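Local coordinates for protein hydrolase, alpha/beta hydrolase FOLD family (Staphylococcus aureus, PDB 2XMZ) that appears to act in menaquinone biosynthesis as MenH, the lyase that forms 2-succinyl-6-hydroxy-2,4-cyclohexadiene-1-carboxylate by eliminating pyruvate from its precursor, at residues 21-26 with 48-53; 88-93 with 112-117; 106-111 with 206-211. All blocks are in the same frame, centred on the assembly; numbering follows the deposited sequence.

Contact 1. Residues 21-26 with 48-53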
loop_
_atom_site.group_PDB
_atom_site.type_symbol
_atom_site.label_atom_id
_atom_site.label_comp_id
_atom_site.label_asym_id
_atom_site.label_seq_id
_atom_site.Cartn_x
_atom_site.Cartn_y
_atom_site.Cartn_z
ATOM N N PHE A 21 -0.421 -3.382 -8.016
ATOM C CA PHE A 21 -0.327 -2.220 -7.128
ATOM C C PHE A 21 -1.441 -2.190 -6.100
ATOM O O PHE A 21 -2.637 -2.239 -6.456
ATOM C CB PHE A 21 -0.418 -0.910 -7.914
ATOM C CG PHE A 21 0.823 -0.565 -8.662
ATOM C CD1 PHE A 21 1.849 0.125 -8.040
ATOM C CD2 PHE A 21 0.951 -0.902 -10.006
ATOM C CE1 PHE A 21 3.012 0.457 -8.734
ATOM C CE2 PHE A 21 2.091 -0.540 -10.726
ATOM C CZ PHE A 21 3.131 0.122 -10.086
ATOM N N LEU A 22 -1.039 -2.049 -4.842
ATOM C CA LEU A 22 -1.961 -1.766 -3.730
ATOM C C LEU A 22 -1.740 -0.358 -3.185
ATOM O O LEU A 22 -0.610 0.047 -2.930
ATOM C CB LEU A 22 -1.801 -2.806 -2.591
ATOM C CG LEU A 22 -1.909 -4.291 -2.965
ATOM C CD1 LEU A 22 -1.758 -5.193 -1.712
ATOM C CD2 LEU A 22 -3.229 -4.577 -3.695
ATOM N N HIS A 23 -2.833 0.385 -3.016
ATOM C CA HIS A 23 -2.789 1.785 -2.601
ATOM C C HIS A 23 -2.815 1.893 -1.070
ATOM O O HIS A 23 -2.863 0.882 -0.365
ATOM C CB HIS A 23 -4.022 2.504 -3.164
ATOM C CG HIS A 23 -5.306 1.869 -2.715
ATOM N ND1 HIS A 23 -5.923 2.208 -1.534
ATOM C CD2 HIS A 23 -6.042 0.866 -3.252
ATOM C CE1 HIS A 23 -6.996 1.452 -1.367
ATOM N NE2 HIS A 23 -7.089 0.626 -2.396
ATOM N N GLY A 24 -2.836 3.128 -0.567
ATOM C CA GLY A 24 -2.868 3.393 0.868
ATOM C C GLY A 24 -4.259 3.821 1.350
ATOM O O GLY A 24 -5.199 3.942 0.550
ATOM N N PHE A 25 -4.367 4.043 2.650
ATOM C CA PHE A 25 -5.590 4.460 3.310
ATOM C C PHE A 25 -6.109 5.787 2.762
ATOM O O PHE A 25 -5.317 6.690 2.437
ATOM C CB PHE A 25 -5.359 4.559 4.819
ATOM C CG PHE A 25 -6.588 4.980 5.576
ATOM C CD1 PHE A 25 -7.688 4.126 5.649
ATOM C CD2 PHE A 25 -6.649 6.215 6.201
ATOM C CE1 PHE A 25 -8.826 4.490 6.332
ATOM C CE2 PHE A 25 -7.794 6.605 6.903
ATOM C CZ PHE A 25 -8.893 5.740 6.970
ATOM N N LEU A 26 -7.426 5.913 2.656
ATOM C CA LEU A 26 -8.069 7.169 2.241
ATOM C C LEU A 26 -7.692 7.539 0.812
ATOM O O LEU A 26 -7.547 8.718 0.465
ATOM C CB LEU A 26 -7.684 8.330 3.169
ATOM C CG LEU A 26 -8.596 9.011 4.196
ATOM C CD1 LEU A 26 -8.013 10.388 4.541
ATOM C CD2 LEU A 26 -10.038 9.159 3.771
ATOM N N ILE A 48 -5.504 -2.772 -7.670
ATOM C CA ILE A 48 -6.587 -3.309 -6.864
ATOM C C ILE A 48 -6.976 -2.262 -5.809
ATOM O O ILE A 48 -6.123 -1.734 -5.079
ATOM C CB ILE A 48 -6.181 -4.619 -6.152
ATOM C CG1 ILE A 48 -5.681 -5.661 -7.166
ATOM C CG2 ILE A 48 -7.372 -5.187 -5.339
ATOM C CD1 ILE A 48 -5.013 -6.909 -6.488
ATOM N N ASP A 49 -8.264 -1.975 -5.767
ATOM C CA ASP A 49 -8.860 -1.196 -4.701
ATOM C C ASP A 49 -9.149 -2.104 -3.510
ATOM O O ASP A 49 -9.839 -3.107 -3.651
ATOM C CB ASP A 49 -10.151 -0.541 -5.187
ATOM C CG ASP A 49 -9.897 0.674 -6.047
ATOM O OD1 ASP A 49 -8.740 1.131 -6.086
ATOM O OD2 ASP A 49 -10.842 1.161 -6.698
ATOM N N LEU A 50 -8.621 -1.746 -2.353
ATOM C CA LEU A 50 -8.760 -2.560 -1.156
ATOM C C LEU A 50 -10.139 -2.297 -0.517
ATOM O O LEU A 50 -10.812 -1.300 -0.860
ATOM C CB LEU A 50 -7.585 -2.286 -0.187
ATOM C CG LEU A 50 -6.227 -2.808 -0.724
ATOM C CD1 LEU A 50 -5.017 -2.156 -0.037
ATOM C CD2 LEU A 50 -6.165 -4.345 -0.617
ATOM N N PRO A 51 -10.576 -3.198 0.387
ATOM C CA PRO A 51 -11.909 -3.087 0.972
ATOM C C PRO A 51 -12.213 -1.680 1.493
ATOM O O PRO A 51 -11.399 -1.070 2.245
ATOM C CB PRO A 51 -11.857 -4.081 2.127
ATOM C CG PRO A 51 -10.922 -5.155 1.612
ATOM C CD PRO A 51 -9.855 -4.391 0.886
ATOM N N GLY A 52 -13.380 -1.191 1.095
ATOM C CA GLY A 52 -13.865 0.146 1.461
ATOM C C GLY A 52 -13.351 1.296 0.611
ATOM O O GLY A 52 -13.857 2.418 0.721
ATOM N N HIS A 53 -12.331 1.049 -0.201
ATOM C CA HIS A 53 -11.675 2.122 -0.950
ATOM C C HIS A 53 -12.000 2.151 -2.440
ATOM O O HIS A 53 -12.094 1.093 -3.101
ATOM C CB HIS A 53 -10.158 2.042 -0.786
ATOM C CG HIS A 53 -9.691 2.326 0.610
ATOM N ND1 HIS A 53 -9.962 1.489 1.670
ATOM C CD2 HIS A 53 -9.020 3.380 1.126
ATOM C CE1 HIS A 53 -9.455 2.002 2.778
ATOM N NE2 HIS A 53 -8.875 3.149 2.474
HETATM O O HOH W 1 -4.048 0.236 -5.974
#
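Phe21 and Ile48 join the backbones where two parallel strands end: Ile48 N donates to Phe21 O at 3.2 Å, and beyond this the chains splay apart and side chains take over the bridging. A water bridges the two chains here, donating to both Phe21 O and Ile48 O. Leu22 and Ile48 run side by side, Leu22 CD2 lying 3.8 Å from Ile48 CB. His23 is the main span. Its CG sits between the backbone N and the carbonyl carbon (chi1 58°), which swings the imidazole across to residues 48-50. There His23 NE2 accepts the amide of Leu50 N at 2.8 Å, almost straight at N-H...N (173°), while His23 ND1 donates to Gly24 O at 2.8 Å. Bonds on both nitrogens fix the rotation of the ring and place its hydrogen on ND1. Leu50 CD1 lies over one face toward the rim. His53 repeats the device in the reverse direction: it donates from ND1 to Pro51 O, within its own type II turn, and His53 NE2 accepts Leu26 N at 3.1 Å, the amide lying in the ring plane. The two imidazoles meet where His23 CE1 comes 3.3 Å from His53 CB, their planes inclined at 44°. Phe25 adds a third ring, with CD1 near the edge of His53. The His-Gly pair after this strand is consistent with the loop that, in alpha/beta hydrolases, commonly helps form the oxyanion hole. Helix 66-77 packs on Ile48 and Pro51, helix 181-191 on Leu50 and His53, and helix 145-152 on Phe25 and Leu26, while strand 84-90 pairs with strand 17-22 through Leu22.

Contact 2. Residues 88-93 with 112-117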
loop_
_atom_site.group_PDB
_atom_site.type_symbol
_atom_site.label_atom_id
_atom_site.label_comp_id
_atom_site.label_asym_id
_atom_site.label_seq_id
_atom_site.Cartn_x
_atom_site.Cartn_y
_atom_site.Cartn_z
ATOM N N PHE A 88 3.175 -5.031 -5.125
ATOM C CA PHE A 88 3.612 -3.764 -4.612
ATOM C C PHE A 88 2.547 -3.251 -3.652
ATOM O O PHE A 88 1.356 -3.227 -3.979
ATOM C CB PHE A 88 3.794 -2.752 -5.757
ATOM C CG PHE A 88 4.060 -1.337 -5.266
ATOM C CD1 PHE A 88 3.009 -0.516 -4.855
ATOM C CD2 PHE A 88 5.355 -0.834 -5.214
ATOM C CE1 PHE A 88 3.249 0.775 -4.360
ATOM C CE2 PHE A 88 5.607 0.467 -4.729
ATOM C CZ PHE A 88 4.541 1.266 -4.312
ATOM N N GLY A 89 2.975 -2.806 -2.479
ATOM C CA GLY A 89 2.075 -2.124 -1.568
ATOM C C GLY A 89 2.674 -0.874 -0.939
ATOM O O GLY A 89 3.827 -0.886 -0.484
ATOM N N TYR A 90 1.878 0.200 -0.947
ATOM C CA TYR A 90 2.238 1.459 -0.326
ATOM C C TYR A 90 1.466 1.618 0.963
ATOM O O TYR A 90 0.243 1.565 0.950
ATOM C CB TYR A 90 1.924 2.660 -1.252
ATOM C CG TYR A 90 1.752 3.964 -0.508
ATOM C CD1 TYR A 90 2.850 4.633 0.043
ATOM C CD2 TYR A 90 0.481 4.538 -0.358
ATOM C CE1 TYR A 90 2.691 5.839 0.741
ATOM C CE2 TYR A 90 0.295 5.765 0.355
ATOM C CZ TYR A 90 1.407 6.396 0.893
ATOM O OH TYR A 90 1.261 7.579 1.567
ATOM N N SER A 91 2.194 1.860 2.052
ATOM C CA SER A 91 1.633 2.226 3.354
ATOM C C SER A 91 0.606 1.172 3.749
ATOM O O SER A 91 0.962 0.009 3.850
ATOM C CB SER A 91 1.029 3.646 3.318
ATOM O OG SER A 91 0.976 4.189 4.626
ATOM N N MET A 92 -0.665 1.544 3.902
ATOM C CA MET A 92 -1.713 0.519 4.209
ATOM C C MET A 92 -1.663 -0.680 3.277
ATOM O O MET A 92 -1.780 -1.820 3.733
ATOM C CB MET A 92 -3.131 1.125 4.187
ATOM C CG MET A 92 -4.289 0.091 4.297
ATOM S SD MET A 92 -5.889 0.902 4.119
ATOM C CE MET A 92 -6.090 0.847 2.347
ATOM N N GLY A 93 -1.552 -0.426 1.977
ATOM C CA GLY A 93 -1.416 -1.492 0.996
ATOM C C GLY A 93 -0.150 -2.328 1.128
ATOM O O GLY A 93 -0.125 -3.492 0.698
ATOM N N ILE A 112 7.372 -5.514 -3.335
ATOM C CA ILE A 112 7.804 -4.113 -3.229
ATOM C C ILE A 112 6.971 -3.408 -2.189
ATOM O O ILE A 112 5.735 -3.471 -2.195
ATOM C CB ILE A 112 7.790 -3.309 -4.572
ATOM C CG1 ILE A 112 8.619 -4.017 -5.632
ATOM C CG2 ILE A 112 8.389 -1.926 -4.336
ATOM C CD1 ILE A 112 8.430 -3.467 -7.098
ATOM N N LEU A 113 7.674 -2.727 -1.296
ATOM C CA LEU A 113 7.074 -2.077 -0.155
ATOM C C LEU A 113 7.482 -0.607 -0.136
ATOM O O LEU A 113 8.680 -0.283 -0.120
ATOM C CB LEU A 113 7.575 -2.763 1.127
ATOM C CG LEU A 113 7.338 -4.288 1.170
ATOM C CD1 LEU A 113 7.986 -4.851 2.417
ATOM C CD2 LEU A 113 5.861 -4.625 1.155
ATOM N N GLU A 114 6.489 0.273 -0.107
ATOM C CA GLU A 114 6.742 1.691 -0.053
ATOM C C GLU A 114 6.145 2.245 1.220
ATOM O O GLU A 114 4.917 2.162 1.455
ATOM C CB GLU A 114 6.153 2.431 -1.264
ATOM C CG GLU A 114 6.380 3.960 -1.181
ATOM C CD GLU A 114 5.472 4.771 -2.097
ATOM O OE1 GLU A 114 4.655 4.182 -2.840
ATOM O OE2 GLU A 114 5.556 6.018 -2.048
ATOM N N SER A 115 7.007 2.798 2.051
ATOM C CA SER A 115 6.575 3.503 3.267
ATOM C C SER A 115 5.544 2.691 4.069
ATOM O O SER A 115 4.449 3.165 4.357
ATOM C CB SER A 115 6.004 4.864 2.875
ATOM O OG SER A 115 6.984 5.634 2.217
ATOM N N THR A 116 5.911 1.471 4.442
ATOM C CA THR A 116 4.962 0.609 5.149
ATOM C C THR A 116 5.597 0.022 6.408
ATOM O O THR A 116 6.759 0.329 6.748
ATOM C CB THR A 116 4.414 -0.491 4.205
ATOM O OG1 THR A 116 3.244 -1.104 4.760
ATOM C CG2 THR A 116 5.455 -1.588 3.875
ATOM N N SER A 117 4.848 -0.849 7.075
ATOM C CA SER A 117 5.362 -1.554 8.240
ATOM C C SER A 117 4.684 -2.916 8.373
ATOM O O SER A 117 3.599 -3.146 7.791
ATOM C CB SER A 117 5.151 -0.727 9.514
ATOM O OG SER A 117 3.851 -0.928 9.986
#
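Glu114 reaches the edge of the Phe88 ring and meets the Tyr90 ring obliquely, all three on one face of the parallel pair formed by strands 88-90 and 112-114. The two aromatic residues carry CG anti to the backbone N, and so does Glu114, whose chain stays extended and brings its carboxylate between the rings. Glu114 OE1 lies in the plane of the Phe88 ring, 3.3 Å from Phe88 CZ. Toward Tyr90 the carboxylate is turned at 47° to the ring, with Glu114 CD 3.4 Å from Tyr90 CD1. This buried acid is held by His248 ND1, which bonds to OE1, and the hydroxyl of Tyr90 is bonded to Thr246. At the other end Ile112 presses CG2 against Phe88 CD2 at 3.3 Å.

Behind these groups the backbone ladder is regular: Gly89 N to Ile112 O, Glu114 N to Gly89 O and Ser91 N to Glu114 O, each 2.8 to 2.9 Å. Past it, Thr116 OG1 donates to Ser91 O at 2.7 Å, tying down the turn. Ser91 has phi 54° and psi -118°, a strained backbone consistent with the nucleophile elbow (GxSxG) of alpha/beta hydrolases, and its OG bonds to His245 NE2, consistent with a catalytic triad. At Gly89 a CB would clash with Gly93 O, so the tight turn into the helix depends on its absence.

Strand 17-22 flanks the pair beside 88-90 and strand 210-215 beside 112-114. Helix 252-266 covers Phe88, Ile112 and Glu114, and helix 92-103 leads off directly from the turn at Ser91.

Contact 3. Residues 106-111 with 206-211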
loop_
_atom_site.group_PDB
_atom_site.type_symbol
_atom_site.label_atom_id
_atom_site.label_comp_id
_atom_site.label_asym_id
_atom_site.label_seq_id
_atom_site.Cartn_x
_atom_site.Cartn_y
_atom_site.Cartn_z
ATOM N N ILE A 106 -1.484 -17.606 -3.431
ATOM C CA ILE A 106 -0.805 -17.599 -4.727
ATOM C C ILE A 106 0.623 -17.078 -4.489
ATOM O O ILE A 106 0.798 -15.970 -4.000
ATOM C CB ILE A 106 -1.541 -16.700 -5.780
ATOM C CG1 ILE A 106 -3.036 -17.108 -5.939
ATOM C CG2 ILE A 106 -0.759 -16.666 -7.098
ATOM C CD1 ILE A 106 -3.292 -18.536 -6.385
ATOM N N PRO A 107 1.641 -17.884 -4.811
ATOM C CA PRO A 107 3.024 -17.415 -4.587
ATOM C C PRO A 107 3.363 -16.208 -5.475
ATOM O O PRO A 107 3.089 -16.211 -6.688
ATOM C CB PRO A 107 3.884 -18.620 -5.003
ATOM C CG PRO A 107 2.933 -19.824 -4.881
ATOM C CD PRO A 107 1.581 -19.284 -5.279
ATOM N N ILE A 108 3.947 -15.190 -4.864
ATOM C CA ILE A 108 4.427 -14.043 -5.601
ATOM C C ILE A 108 5.887 -14.263 -6.019
ATOM O O ILE A 108 6.583 -15.108 -5.452
ATOM C CB ILE A 108 4.213 -12.746 -4.805
ATOM C CG1 ILE A 108 5.046 -12.710 -3.507
ATOM C CG2 ILE A 108 2.689 -12.539 -4.512
ATOM C CD1 ILE A 108 5.062 -11.298 -2.892
ATOM N N SER A 109 6.331 -13.527 -7.027
ATOM C CA SER A 109 7.681 -13.624 -7.520
ATOM C C SER A 109 8.597 -12.631 -6.825
ATOM O O SER A 109 9.704 -12.981 -6.457
ATOM C CB SER A 109 7.699 -13.400 -9.019
ATOM O OG SER A 109 7.395 -14.623 -9.663
ATOM N N ASN A 110 8.107 -11.407 -6.645
ATOM C CA ASN A 110 8.855 -10.307 -6.005
ATOM C C ASN A 110 7.921 -9.490 -5.123
ATOM O O ASN A 110 6.680 -9.508 -5.299
ATOM C CB ASN A 110 9.457 -9.332 -7.041
ATOM C CG ASN A 110 10.340 -10.018 -8.062
ATOM O OD1 ASN A 110 11.473 -10.403 -7.771
ATOM N ND2 ASN A 110 9.842 -10.135 -9.280
ATOM N N LEU A 111 8.519 -8.733 -4.208
ATOM C CA LEU A 111 7.748 -7.909 -3.296
ATOM C C LEU A 111 8.272 -6.490 -3.275
ATOM O O LEU A 111 9.470 -6.269 -3.234
ATOM C CB LEU A 111 7.764 -8.517 -1.894
ATOM C CG LEU A 111 6.927 -7.831 -0.812
ATOM C CD1 LEU A 111 5.386 -7.878 -1.114
ATOM C CD2 LEU A 111 7.247 -8.441 0.544
ATOM N N ILE A 206 9.755 -14.459 4.289
ATOM C CA ILE A 206 9.565 -13.907 2.945
ATOM C C ILE A 206 10.853 -14.137 2.175
ATOM O O ILE A 206 11.829 -13.471 2.436
ATOM C CB ILE A 206 9.236 -12.374 3.011
ATOM C CG1 ILE A 206 7.927 -12.135 3.758
ATOM C CG2 ILE A 206 9.162 -11.749 1.592
ATOM C CD1 ILE A 206 7.635 -10.667 3.933
ATOM N N LYS A 207 10.859 -15.076 1.231
ATOM C CA LYS A 207 12.096 -15.443 0.544
ATOM C C LYS A 207 12.297 -14.767 -0.816
ATOM O O LYS A 207 13.375 -14.880 -1.392
ATOM C CB LYS A 207 12.200 -16.965 0.348
ATOM C CG LYS A 207 11.852 -17.828 1.551
ATOM C CD LYS A 207 12.702 -17.519 2.768
ATOM C CE LYS A 207 12.335 -18.483 3.883
ATOM N NZ LYS A 207 12.924 -18.082 5.185
ATOM N N VAL A 208 11.265 -14.097 -1.336
ATOM C CA VAL A 208 11.323 -13.532 -2.687
ATOM C C VAL A 208 12.144 -12.244 -2.675
ATOM O O VAL A 208 12.272 -11.605 -1.630
ATOM C CB VAL A 208 9.895 -13.297 -3.299
ATOM C CG1 VAL A 208 9.167 -14.646 -3.486
ATOM C CG2 VAL A 208 9.064 -12.327 -2.468
ATOM N N PRO A 209 12.733 -11.876 -3.828
ATOM C CA PRO A 209 13.401 -10.584 -3.864
ATOM C C PRO A 209 12.441 -9.473 -3.434
ATOM O O PRO A 209 11.308 -9.420 -3.911
ATOM C CB PRO A 209 13.796 -10.434 -5.331
ATOM C CG PRO A 209 13.994 -11.896 -5.800
ATOM C CD PRO A 209 12.956 -12.676 -5.049
ATOM N N THR A 210 12.899 -8.603 -2.537
ATOM C CA THR A 210 12.049 -7.552 -1.951
ATOM C C THR A 210 12.745 -6.202 -2.072
ATOM O O THR A 210 13.933 -6.065 -1.706
ATOM C CB THR A 210 11.715 -7.870 -0.478
ATOM O OG1 THR A 210 10.990 -9.104 -0.420
ATOM C CG2 THR A 210 10.846 -6.780 0.166
ATOM N N LEU A 211 12.037 -5.219 -2.631
ATOM C CA LEU A 211 12.535 -3.849 -2.655
ATOM C C LEU A 211 11.775 -3.070 -1.592
ATOM O O LEU A 211 10.571 -3.090 -1.572
ATOM C CB LEU A 211 12.301 -3.188 -4.015
ATOM C CG LEU A 211 12.700 -1.707 -4.154
ATOM C CD1 LEU A 211 14.247 -1.492 -4.045
ATOM C CD2 LEU A 211 12.162 -1.137 -5.460
#
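Leu111 CG is anti to the backbone N (chi1 -176°) and Thr210 OG1 anti to the carbonyl carbon (chi1 -61°), torsions that bring Thr210 OG1 to 3.6 Å from Leu111 CB. The two side chains lie side by side and point the same way because their residues form a parallel bridge, which sends both to one face of the sheet. The Thr210 hydroxyl is turned back on its own chain, donating to Val208 O from above the carbonyl plane. Leu111 CD2 then reaches on to Ile206, meeting its CG2 at 4.0 Å, with the two side chains at about a right angle.

Val208 enters from the loop before the strand and touches mainly backbone: its CB is 3.2 Å from Ser109 O, its CG1 is close to Ile108 O, and its CG2 faces Leu111 CB and the tip of Ile108. Asn110 uses its amide in two ways. OD1 lies against the ring of Pro209, 3.4 Å from Pro209 CB, while ND2 bonds to Thr86 OG1 on the adjoining strand.

In the backbone, Leu111 N donates to Pro209 O at 2.9 Å with a 159° angle at the hydrogen, and Leu111 O in turn accepts Leu211 N at 2.8 Å. Thus Leu111 grips the opposite strand with both its N and its O, one either side of Thr210.

Helix 92-103 covers Leu111 and Ile206, and helix 252-266 meets Asn110, Pro209 and Leu211. Strands 110-114 and 210-215 are neighbours in a mixed sheet of strand order 1-3-2-4-5-6-7 with helices packed on it, as in the alpha/beta hydrolase fold.

How the contacts relate
The three contacts sample one sheet in the order 44-48, 17-22, 84-90, 110-114, 210-215. Contact 1 adjoins contact 2 through Leu22, whose N lies 2.8 Å from Phe88 O, a probable hydrogen bond. The centres of contacts 1 and 2 are about 11 Å apart. Contacts 2 and 3 share strand 110-114, contact 3 using its earlier residues and contact 2 the later ones; Leu113 N is 2.9 Å from Leu211 O, again a probable hydrogen bond. Contacts 1 and 3 do not touch, their nearest atoms being about 8 Å apart. Contact 2 holds the probable nucleophile, Ser91, of a likely triad with His245 and Asp218; Gly24 of contact 1 lies close to that triad.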